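Local coordinates for protein putative D-arabinose 5-phosphate isomerase (Klebsiella pneumoniae subsp. pneumoniae, PDB 3K2V) that probably interconverts D-arabinose 5-phosphate and D-ribulose 5-phosphate, and through its CBS domain pair binds the sugar nucleotide CMP-Kdo, at residues A[47-52]-A[95-100]. Numbering follows the deposited sequence. Where two conformers were deposited one is given.
Sequences ATLRDA and ASIADV
A47 and I97, and L49 and A95, are tied by two nearly straight backbone hydrogen bonds, I97 N to A47 O (2.9 Å) and L49 N to A95 O (2.8 Å), which form a single beta bridge around T48 and S96. The bridge joins the starts of two helices in the CBS pair, and both bridged residues are N-caps. T48 and D51 make a full capping box: T48 OG1 accepts D51 N at 2.9 Å, while OD2 of D51 receives T48 N from above its carboxylate plane. In one of its two conformers S96 OG caps more loosely, accepting D99 N at 3.3 Å. One water links A47 O to A98 N and a second links A95 O to R50 N, so each bridging carbonyl accepts twice. On the buried side L49 and I97 cross at about a right angle, meeting through their CD1 methyls, and both pack on F77 of strand 73-78. R50 leads away from the contact, and its NE forms a salt bridge with OD1 of D87 of the second subunit. The CD2 branch of L49 rests on A95 CB, and CD1 also touches V100 CG2. With CG1 anti to its backbone N (chi1 -158°), I97 carries CD1 tightly against A52 CB, only 3.4 Å away.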
# COMPACT_ATOMS: atom_id res chain seq x y z
N ALA A 47 -4.44 -21.05 7.89
CA ALA A 47 -3.99 -19.94 8.75
C ALA A 47 -5.17 -19.08 9.20
O ALA A 47 -6.16 -18.95 8.49
CB ALA A 47 -3.00 -19.07 8.02
N THR A 48 -5.05 -18.50 10.38
CA THR A 48 -6.01 -17.52 10.84
C THR A 48 -5.68 -16.19 10.18
O THR A 48 -4.56 -15.99 9.66
CB THR A 48 -5.98 -17.34 12.37
OG1 THR A 48 -4.72 -16.76 12.74
CG2 THR A 48 -6.21 -18.66 13.09
N LEU A 49 -6.63 -15.27 10.19
CA LEU A 49 -6.37 -13.92 9.72
C LEU A 49 -5.24 -13.28 10.53
O LEU A 49 -4.41 -12.61 9.94
CB LEU A 49 -7.62 -13.05 9.83
CG LEU A 49 -7.50 -11.56 9.54
CD1 LEU A 49 -6.86 -11.26 8.15
CD2 LEU A 49 -8.90 -10.92 9.68
N ARG A 50 -5.22 -13.48 11.86
CA ARG A 50 -4.13 -12.93 12.68
C ARG A 50 -2.77 -13.49 12.27
O ARG A 50 -1.81 -12.74 12.19
CB ARG A 50 -4.33 -13.17 14.20
CG ARG A 50 -5.55 -12.52 14.82
CD ARG A 50 -5.40 -11.04 15.14
NE ARG A 50 -4.29 -10.68 16.02
CZ ARG A 50 -4.28 -10.71 17.35
NH1 ARG A 50 -5.30 -11.13 18.05
NH2 ARG A 50 -3.19 -10.33 17.99
N ASP A 51 -2.68 -14.80 12.00
CA ASP A 51 -1.47 -15.39 11.42
C ASP A 51 -1.05 -14.67 10.15
O ASP A 51 0.15 -14.45 9.91
CB ASP A 51 -1.65 -16.85 11.01
CG ASP A 51 -1.91 -17.80 12.17
OD1 ASP A 51 -1.55 -17.48 13.34
OD2 ASP A 51 -2.47 -18.92 11.87
N ALA A 52 -2.01 -14.39 9.27
CA ALA A 52 -1.71 -13.73 8.00
C ALA A 52 -1.19 -12.31 8.25
O ALA A 52 -0.24 -11.88 7.60
CB ALA A 52 -2.96 -13.71 7.04
N ALA A 95 -11.45 -14.55 12.38
CA ALA A 95 -11.60 -15.04 11.00
C ALA A 95 -10.42 -15.92 10.53
O ALA A 95 -9.28 -15.78 11.00
CB ALA A 95 -11.77 -13.86 10.02
N SER A 96 -10.71 -16.82 9.60
CA SER A 96 -9.66 -17.60 8.95
C SER A 96 -9.23 -16.84 7.71
O SER A 96 -9.99 -16.02 7.20
CB SER A 96 -10.21 -18.97 8.57
OG SER A 96 -10.99 -18.86 7.40
N ILE A 97 -8.01 -17.08 7.24
CA ILE A 97 -7.53 -16.43 6.02
C ILE A 97 -8.29 -16.92 4.79
O ILE A 97 -8.56 -16.15 3.88
CB ILE A 97 -5.99 -16.53 5.81
CG1 ILE A 97 -5.50 -15.42 4.87
CG2 ILE A 97 -5.56 -17.96 5.32
CD1 ILE A 97 -5.82 -13.97 5.29
N ALA A 98 -8.68 -18.18 4.80
CA ALA A 98 -9.36 -18.81 3.66
C ALA A 98 -10.71 -18.11 3.38
O ALA A 98 -11.16 -18.04 2.24
CB ALA A 98 -9.63 -20.30 3.96
N ASP A 99 -11.32 -17.58 4.42
CA ASP A 99 -12.61 -16.95 4.24
C ASP A 99 -12.55 -15.51 3.72
O ASP A 99 -13.55 -15.02 3.20
CB ASP A 99 -13.37 -17.02 5.55
CG ASP A 99 -13.73 -18.44 5.93
OD1 ASP A 99 -13.69 -19.39 5.07
OD2 ASP A 99 -14.05 -18.63 7.12
N VAL A 100 -11.41 -14.85 3.87
CA VAL A 100 -11.30 -13.44 3.51
C VAL A 100 -10.27 -13.12 2.42
O VAL A 100 -10.20 -11.99 1.95
CB VAL A 100 -11.05 -12.55 4.74
CG1 VAL A 100 -12.20 -12.71 5.74
CG2 VAL A 100 -9.67 -12.82 5.41
O HOH W 1 -7.78 -20.39 6.83
O HOH W 2 -7.87 -14.57 13.19